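Local coordinates for protein Csm3 (Thermoplasma volcanium, PDB 6AE2) that probably binds CRISPR RNA and cuts target RNA as a RAMP-type subunit of the type III-A CRISPR-Cas effector complex, at residues 38-46 / 209-218; 25-36 / 175-186. All blocks are in the same frame, centred on the assembly; numbering follows the deposited sequence.

Contact 1 (38-46 / 209-218); sequences VLTGLHIGG and LGGNGTRGYG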
# COMPACT_ATOMS: atom_id res chain seq x y z
N VAL A 38 -4.51 -3.44 -6.00
CA VAL A 38 -3.60 -3.66 -4.88
C VAL A 38 -2.18 -3.40 -5.34
O VAL A 38 -1.70 -4.00 -6.30
CB VAL A 38 -3.76 -5.09 -4.33
CG1 VAL A 38 -2.69 -5.39 -3.29
CG2 VAL A 38 -5.15 -5.29 -3.75
N LEU A 39 -1.49 -2.48 -4.65
CA LEU A 39 -0.09 -2.17 -4.93
C LEU A 39 0.87 -2.86 -3.97
O LEU A 39 1.92 -3.35 -4.40
CB LEU A 39 0.14 -0.65 -4.88
CG LEU A 39 -0.72 0.17 -5.85
CD1 LEU A 39 -0.31 1.64 -5.80
CD2 LEU A 39 -0.61 -0.37 -7.27
N THR A 40 0.55 -2.89 -2.67
CA THR A 40 1.24 -3.76 -1.73
C THR A 40 0.22 -4.67 -1.08
O THR A 40 -0.96 -4.32 -0.95
CB THR A 40 1.97 -2.98 -0.63
OG1 THR A 40 1.04 -2.12 0.06
CG2 THR A 40 3.08 -2.13 -1.23
N GLY A 41 0.69 -5.85 -0.66
CA GLY A 41 -0.15 -6.87 -0.04
C GLY A 41 -1.18 -6.31 0.92
O GLY A 41 -0.83 -5.56 1.84
N LEU A 42 -2.44 -6.65 0.70
CA LEU A 42 -3.56 -6.01 1.38
C LEU A 42 -4.19 -7.00 2.35
O LEU A 42 -4.51 -8.13 1.97
CB LEU A 42 -4.59 -5.52 0.37
CG LEU A 42 -6.00 -5.22 0.88
CD1 LEU A 42 -6.01 -3.92 1.69
CD2 LEU A 42 -6.97 -5.13 -0.28
N HIS A 43 -4.36 -6.57 3.60
CA HIS A 43 -4.90 -7.41 4.65
C HIS A 43 -6.10 -6.72 5.29
O HIS A 43 -5.94 -5.79 6.09
CB HIS A 43 -3.84 -7.75 5.69
CG HIS A 43 -4.36 -8.60 6.81
ND1 HIS A 43 -4.52 -9.96 6.70
CD2 HIS A 43 -4.79 -8.27 8.05
CE1 HIS A 43 -5.02 -10.44 7.83
NE2 HIS A 43 -5.19 -9.43 8.67
N ILE A 44 -7.30 -7.19 4.95
CA ILE A 44 -8.52 -6.84 5.64
C ILE A 44 -8.98 -8.09 6.38
O ILE A 44 -9.40 -9.07 5.76
CB ILE A 44 -9.60 -6.31 4.69
CG1 ILE A 44 -9.14 -5.02 4.03
CG2 ILE A 44 -10.91 -6.09 5.43
CD1 ILE A 44 -9.78 -4.74 2.69
N GLY A 45 -8.87 -8.07 7.71
CA GLY A 45 -9.11 -9.27 8.48
C GLY A 45 -10.57 -9.67 8.50
O GLY A 45 -11.48 -8.85 8.36
N GLY A 46 -10.79 -10.97 8.70
CA GLY A 46 -12.13 -11.52 8.75
C GLY A 46 -12.86 -11.20 10.03
O GLY A 46 -13.81 -11.89 10.41
N LEU A 209 -5.17 0.70 3.07
CA LEU A 209 -6.38 -0.01 3.46
C LEU A 209 -6.01 -1.20 4.34
O LEU A 209 -4.95 -1.80 4.20
CB LEU A 209 -7.16 -0.50 2.25
CG LEU A 209 -8.14 0.44 1.55
CD1 LEU A 209 -8.75 -0.25 0.33
CD2 LEU A 209 -9.22 0.89 2.52
N GLY A 210 -6.92 -1.54 5.26
CA GLY A 210 -6.72 -2.70 6.11
C GLY A 210 -5.73 -2.43 7.23
O GLY A 210 -5.52 -1.30 7.67
N GLY A 211 -5.11 -3.52 7.70
CA GLY A 211 -4.20 -3.47 8.82
C GLY A 211 -2.75 -3.61 8.39
O GLY A 211 -2.43 -3.90 7.24
N ASN A 212 -1.86 -3.39 9.37
CA ASN A 212 -0.41 -3.53 9.19
C ASN A 212 0.14 -2.55 8.16
O ASN A 212 1.09 -2.86 7.44
CB ASN A 212 -0.04 -4.97 8.83
CG ASN A 212 -0.35 -5.95 9.95
OD1 ASN A 212 0.31 -5.95 10.99
ND2 ASN A 212 -1.35 -6.79 9.74
N GLY A 213 -0.46 -1.36 8.07
CA GLY A 213 0.04 -0.35 7.16
C GLY A 213 1.42 0.16 7.53
O GLY A 213 2.18 0.60 6.66
N THR A 214 1.76 0.12 8.82
CA THR A 214 3.12 0.44 9.23
C THR A 214 4.13 -0.57 8.69
O THR A 214 5.27 -0.21 8.38
CB THR A 214 3.22 0.52 10.75
OG1 THR A 214 2.58 -0.62 11.33
CG2 THR A 214 2.54 1.79 11.26
N ARG A 215 3.72 -1.84 8.58
CA ARG A 215 4.55 -2.86 7.97
C ARG A 215 4.64 -2.74 6.46
O ARG A 215 5.41 -3.48 5.83
CB ARG A 215 4.03 -4.25 8.34
CG ARG A 215 3.92 -4.52 9.83
CD ARG A 215 4.89 -5.60 10.25
NE ARG A 215 4.57 -6.15 11.56
CZ ARG A 215 5.40 -6.91 12.27
NH1 ARG A 215 6.60 -7.21 11.80
NH2 ARG A 215 5.02 -7.38 13.45
N GLY A 216 3.88 -1.83 5.85
CA GLY A 216 3.86 -1.68 4.42
C GLY A 216 2.72 -2.37 3.71
O GLY A 216 2.76 -2.48 2.48
N TYR A 217 1.70 -2.83 4.43
CA TYR A 217 0.57 -3.50 3.81
C TYR A 217 -0.38 -2.48 3.19
O TYR A 217 -0.39 -1.30 3.54
CB TYR A 217 -0.21 -4.33 4.83
CG TYR A 217 0.46 -5.58 5.37
CD1 TYR A 217 1.84 -5.64 5.57
CD2 TYR A 217 -0.29 -6.70 5.71
CE1 TYR A 217 2.44 -6.78 6.08
CE2 TYR A 217 0.30 -7.84 6.21
CZ TYR A 217 1.66 -7.88 6.40
OH TYR A 217 2.24 -9.02 6.90
N GLY A 218 -1.19 -2.96 2.25
CA GLY A 218 -2.42 -2.29 1.88
C GLY A 218 -2.30 -0.98 1.12
O GLY A 218 -3.20 -0.15 1.21
O HOH W 1 -3.53 -4.06 4.67

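Contact 2 (25-36 / 175-186); sequences KWKYNIIYNMEI and KFKGKIILSIYE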
# COMPACT_ATOMS: atom_id res chain seq x y z
N LYS A 25 -35.74 17.62 -2.32
CA LYS A 25 -36.13 17.01 -3.59
C LYS A 25 -34.93 16.42 -4.32
O LYS A 25 -33.88 17.05 -4.44
CB LYS A 25 -36.84 18.03 -4.48
CG LYS A 25 -37.21 17.49 -5.85
CD LYS A 25 -38.45 18.17 -6.41
CE LYS A 25 -38.23 18.62 -7.84
NZ LYS A 25 -39.01 19.85 -8.15
N TRP A 26 -35.11 15.19 -4.82
CA TRP A 26 -34.02 14.44 -5.43
C TRP A 26 -33.86 14.82 -6.89
O TRP A 26 -34.84 14.98 -7.62
CB TRP A 26 -34.30 12.94 -5.28
CG TRP A 26 -33.40 12.02 -6.05
CD1 TRP A 26 -32.19 11.54 -5.65
CD2 TRP A 26 -33.68 11.41 -7.31
NE1 TRP A 26 -31.68 10.69 -6.60
CE2 TRP A 26 -32.58 10.59 -7.63
CE3 TRP A 26 -34.75 11.48 -8.21
CZ2 TRP A 26 -32.51 9.85 -8.82
CZ3 TRP A 26 -34.68 10.75 -9.39
CH2 TRP A 26 -33.57 9.95 -9.68
N LYS A 27 -32.60 14.98 -7.32
CA LYS A 27 -32.27 15.28 -8.70
C LYS A 27 -31.85 14.03 -9.47
O LYS A 27 -32.50 13.64 -10.44
CB LYS A 27 -31.15 16.33 -8.77
CG LYS A 27 -31.55 17.72 -8.33
CD LYS A 27 -30.62 18.78 -8.90
CE LYS A 27 -30.82 18.95 -10.39
NZ LYS A 27 -30.51 20.34 -10.84
N TYR A 28 -30.75 13.40 -9.04
CA TYR A 28 -30.20 12.25 -9.74
C TYR A 28 -29.17 11.58 -8.85
O TYR A 28 -28.70 12.16 -7.86
CB TYR A 28 -29.56 12.65 -11.08
CG TYR A 28 -28.69 13.89 -11.01
CD1 TYR A 28 -27.35 13.81 -10.67
CD2 TYR A 28 -29.22 15.14 -11.28
CE1 TYR A 28 -26.56 14.95 -10.61
CE2 TYR A 28 -28.44 16.28 -11.23
CZ TYR A 28 -27.11 16.18 -10.89
OH TYR A 28 -26.35 17.32 -10.84
N ASN A 29 -28.84 10.34 -9.19
CA ASN A 29 -27.70 9.65 -8.63
C ASN A 29 -26.53 9.72 -9.61
O ASN A 29 -26.73 9.66 -10.83
CB ASN A 29 -28.01 8.18 -8.32
CG ASN A 29 -29.21 8.02 -7.42
OD1 ASN A 29 -29.36 8.73 -6.42
ND2 ASN A 29 -30.07 7.06 -7.74
N ILE A 30 -25.33 9.88 -9.08
CA ILE A 30 -24.10 9.77 -9.86
C ILE A 30 -23.50 8.40 -9.57
O ILE A 30 -23.25 8.06 -8.40
CB ILE A 30 -23.11 10.89 -9.52
CG1 ILE A 30 -23.69 12.25 -9.90
CG2 ILE A 30 -21.80 10.66 -10.24
CD1 ILE A 30 -23.02 13.41 -9.20
N ILE A 31 -23.29 7.61 -10.61
CA ILE A 31 -22.78 6.25 -10.49
C ILE A 31 -21.32 6.24 -10.92
O ILE A 31 -20.98 6.76 -11.99
CB ILE A 31 -23.61 5.26 -11.32
CG1 ILE A 31 -25.10 5.41 -11.01
CG2 ILE A 31 -23.16 3.84 -11.06
CD1 ILE A 31 -25.43 5.37 -9.54
N TYR A 32 -20.47 5.65 -10.09
CA TYR A 32 -19.05 5.47 -10.39
C TYR A 32 -18.75 3.98 -10.39
O TYR A 32 -19.00 3.29 -9.39
CB TYR A 32 -18.16 6.18 -9.36
CG TYR A 32 -18.16 7.69 -9.42
CD1 TYR A 32 -17.43 8.37 -10.39
CD2 TYR A 32 -18.86 8.44 -8.48
CE1 TYR A 32 -17.41 9.75 -10.44
CE2 TYR A 32 -18.85 9.83 -8.52
CZ TYR A 32 -18.13 10.48 -9.51
OH TYR A 32 -18.11 11.85 -9.55
N ASN A 33 -18.20 3.48 -11.49
CA ASN A 33 -17.72 2.10 -11.56
C ASN A 33 -16.27 2.10 -11.11
O ASN A 33 -15.34 2.23 -11.92
CB ASN A 33 -17.90 1.52 -12.96
CG ASN A 33 -19.33 1.14 -13.25
OD1 ASN A 33 -19.97 0.43 -12.48
ND2 ASN A 33 -19.85 1.62 -14.38
N MET A 34 -16.07 1.95 -9.80
CA MET A 34 -14.75 2.11 -9.20
C MET A 34 -13.92 0.84 -9.33
O MET A 34 -14.45 -0.28 -9.24
CB MET A 34 -14.91 2.49 -7.72
CG MET A 34 -13.69 2.25 -6.86
SD MET A 34 -14.03 2.57 -5.11
CE MET A 34 -15.40 1.46 -4.82
N GLU A 35 -12.62 1.01 -9.56
CA GLU A 35 -11.67 -0.08 -9.58
C GLU A 35 -10.61 0.16 -8.52
O GLU A 35 -10.13 1.28 -8.35
CB GLU A 35 -11.00 -0.23 -10.96
CG GLU A 35 -9.83 -1.20 -10.98
CD GLU A 35 -9.26 -1.42 -12.36
OE1 GLU A 35 -10.04 -1.79 -13.27
OE2 GLU A 35 -8.04 -1.23 -12.55
N ILE A 36 -10.25 -0.90 -7.80
CA ILE A 36 -9.27 -0.85 -6.72
C ILE A 36 -8.16 -1.83 -7.05
O ILE A 36 -8.38 -3.05 -7.08
CB ILE A 36 -9.90 -1.19 -5.36
CG1 ILE A 36 -10.97 -0.16 -4.99
CG2 ILE A 36 -8.83 -1.28 -4.28
CD1 ILE A 36 -11.65 -0.46 -3.69
N LYS A 175 -7.27 -6.94 -8.82
CA LYS A 175 -8.14 -5.80 -9.01
C LYS A 175 -9.55 -6.11 -8.51
O LYS A 175 -10.04 -7.23 -8.68
CB LYS A 175 -8.17 -5.38 -10.48
CG LYS A 175 -6.97 -4.55 -10.88
CD LYS A 175 -6.60 -4.74 -12.34
CE LYS A 175 -5.50 -3.78 -12.75
NZ LYS A 175 -5.47 -3.58 -14.23
N PHE A 176 -10.17 -5.11 -7.90
CA PHE A 176 -11.52 -5.22 -7.37
C PHE A 176 -12.42 -4.22 -8.07
O PHE A 176 -12.01 -3.08 -8.35
CB PHE A 176 -11.55 -4.97 -5.86
CG PHE A 176 -10.80 -6.00 -5.06
CD1 PHE A 176 -11.46 -7.10 -4.53
CD2 PHE A 176 -9.44 -5.87 -4.85
CE1 PHE A 176 -10.77 -8.05 -3.80
CE2 PHE A 176 -8.75 -6.82 -4.12
CZ PHE A 176 -9.41 -7.91 -3.59
N LYS A 177 -13.65 -4.63 -8.36
CA LYS A 177 -14.64 -3.79 -9.01
C LYS A 177 -15.80 -3.54 -8.06
O LYS A 177 -16.34 -4.49 -7.47
CB LYS A 177 -15.15 -4.43 -10.30
CG LYS A 177 -14.15 -4.39 -11.45
CD LYS A 177 -14.69 -5.13 -12.66
CE LYS A 177 -13.75 -5.02 -13.85
NZ LYS A 177 -14.22 -5.83 -15.01
N GLY A 178 -16.18 -2.28 -7.91
CA GLY A 178 -17.29 -1.92 -7.05
C GLY A 178 -17.91 -0.61 -7.49
O GLY A 178 -17.28 0.21 -8.17
N LYS A 179 -19.16 -0.41 -7.09
CA LYS A 179 -19.91 0.78 -7.43
C LYS A 179 -19.88 1.79 -6.29
O LYS A 179 -19.86 1.42 -5.11
CB LYS A 179 -21.37 0.43 -7.76
CG LYS A 179 -21.77 0.66 -9.21
CD LYS A 179 -23.20 0.20 -9.46
CE LYS A 179 -23.55 0.19 -10.94
NZ LYS A 179 -22.91 -0.95 -11.66
N ILE A 180 -19.87 3.07 -6.65
CA ILE A 180 -20.11 4.16 -5.71
C ILE A 180 -21.30 4.95 -6.22
O ILE A 180 -21.33 5.37 -7.38
CB ILE A 180 -18.88 5.07 -5.56
CG1 ILE A 180 -17.73 4.34 -4.87
CG2 ILE A 180 -19.25 6.34 -4.79
CD1 ILE A 180 -16.51 5.22 -4.65
N ILE A 181 -22.30 5.14 -5.36
CA ILE A 181 -23.53 5.83 -5.71
C ILE A 181 -23.61 7.11 -4.90
O ILE A 181 -23.63 7.08 -3.67
CB ILE A 181 -24.76 4.95 -5.48
CG1 ILE A 181 -24.63 3.63 -6.25
CG2 ILE A 181 -26.02 5.68 -5.92
CD1 ILE A 181 -25.41 2.49 -5.66
N LEU A 182 -23.67 8.23 -5.61
CA LEU A 182 -23.79 9.56 -5.01
C LEU A 182 -25.17 10.11 -5.36
O LEU A 182 -25.49 10.26 -6.54
CB LEU A 182 -22.70 10.48 -5.54
CG LEU A 182 -21.64 11.00 -4.57
CD1 LEU A 182 -20.60 11.79 -5.34
CD2 LEU A 182 -22.29 11.86 -3.50
N SER A 183 -25.98 10.39 -4.34
CA SER A 183 -27.31 10.94 -4.54
C SER A 183 -27.26 12.46 -4.41
O SER A 183 -26.71 12.99 -3.43
CB SER A 183 -28.30 10.35 -3.54
OG SER A 183 -28.41 8.95 -3.72
N ILE A 184 -27.83 13.16 -5.39
CA ILE A 184 -27.78 14.61 -5.47
C ILE A 184 -29.19 15.16 -5.31
O ILE A 184 -30.11 14.71 -6.00
CB ILE A 184 -27.16 15.09 -6.79
CG1 ILE A 184 -25.84 14.38 -7.06
CG2 ILE A 184 -26.98 16.61 -6.79
CD1 ILE A 184 -24.79 14.63 -6.00
N TYR A 185 -29.36 16.12 -4.41
CA TYR A 185 -30.64 16.76 -4.17
C TYR A 185 -30.54 18.24 -4.50
O TYR A 185 -29.45 18.83 -4.50
CB TYR A 185 -31.09 16.56 -2.71
CG TYR A 185 -31.46 15.13 -2.38
CD1 TYR A 185 -30.48 14.15 -2.28
CD2 TYR A 185 -32.79 14.76 -2.19
CE1 TYR A 185 -30.82 12.83 -1.98
CE2 TYR A 185 -33.13 13.45 -1.90
CZ TYR A 185 -32.14 12.49 -1.80
OH TYR A 185 -32.47 11.19 -1.50
N GLU A 186 -31.69 18.85 -4.79
CA GLU A 186 -31.71 20.28 -5.06
C GLU A 186 -31.29 21.05 -3.82
O GLU A 186 -31.80 20.80 -2.72
CB GLU A 186 -33.10 20.72 -5.53
CG GLU A 186 -33.66 19.88 -6.67
CD GLU A 186 -34.70 20.61 -7.49
OE1 GLU A 186 -34.54 20.66 -8.73
OE2 GLU A 186 -35.68 21.12 -6.91

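Contact 1 (38-46 / 209-218)
The glycine-rich loop near the C-terminal end of RAMP proteins, here 209-218, is joined to the loop that follows the first strand through Thr40, Gly41 and His43. Thr40 has its OG1 set between the backbone N and carbonyl carbon (chi1 56°), where it donates to Gly216 O over 3.0 Å and takes a second bond from Ser219 N. Gly218 N reaches Gly41 O at 2.7 Å, coming from above the carbonyl plane. Gly211 N, by contrast, meets His43 O almost head-on, at 2.9 Å. Such main-chain docking suits a loop whose glycines carry no side chains: at Gly210 and Gly218, both with positive phi, the backbone itself lies against the partner segment. A water accepts a hydrogen bond from His43 N at 2.9 Å and lies close to Leu209 O and Gly211 O. Side chains fill the flanks. His43 CB abuts the in-plane edge of the Tyr217 ring, 3.7 Å from Tyr217 CD2, and Asn212 CB rests over one face of that ring. Beyond the contact, Glu168 O holds His43 ND1 and Glu152 holds Tyr217 OH. Leu42 CD1 touches Leu209 CB at 3.7 Å, and Asp129 of the second subunit packs on Thr40.

Contact 2 (25-36 / 175-186)
Strands 26-36 and 175-185 run antiparallel at 160°, their axes approaching to 4.4 Å, and pair in register from Ile36-Phe176 to Tyr28-Ile184, where a classic bulge sets both Lys27 and Tyr28 opposite Ile184. They are adjacent inner strands of the antiparallel sheet, with 125-132 beyond 175-185 and the edge strand 220-230 beyond 26-38, in a fold consistent with the RRM-like core of RAMP proteins. On the face covered by helix 190-205, Ile30, Tyr32, Leu182 and Ile184 pack together, Ile30 CD1 lying 3.7 Å from Ile184 CG1. Tyr28 CG stands between its backbone N and carbonyl carbon (chi1 45°), which brings the ring across Ile184, whose CB lies over one face 4.2 Å from the ring centroid; Glu190 bonds Tyr28 OH. Farther along, Met34 bends at its last torsion, which lays Met34 CE 3.7 Å from Ile180 CG1, beside Gly178. On the other face, Asn29 forms a small polar cluster: its OD1 is held from opposite sides of the amide plane by Trp26 NE1 at 3.0 Å and Ser183 OG at 2.9 Å, and Tyr235 OH takes its ND2. Ile31 and Ile181 lie side by side there. The edge of Trp26 points into the face of Tyr185, planes 75° apart and five-membered ring centroid 5.3 Å from the Tyr185 centroid. Charged pairs mark the ends, Lys175 NZ a long 3.9 Å from Glu35 OE2 and Lys25 loosely paired with Glu186. This implies an oily face toward the helix and a mixed face where three bonds fix the Asn29 amide's rotation.

One strand feeds both contacts: 26-38 pairs with 175-185 in contact 2 and then runs on into the loop of contact 1. Helix 190-205, which covers one face of contact 2, leads into the glycine-rich loop of contact 1, and strand 220-230 follows that loop. Although the centres lie about 25 Å apart, on opposite sides of the chain's centre, Val38 CG2 and Phe176 CE2 touch at 3.9 Å. Contact 1 is the more thoroughly buried, yet it joins irregular segments by two main-chain bonds and one from a threonine hydroxyl, and the second subunit reaches it. Contact 2, untouched by the other chain, is larger and regular, with one apolar face and charged ends, one exposed and one partly so.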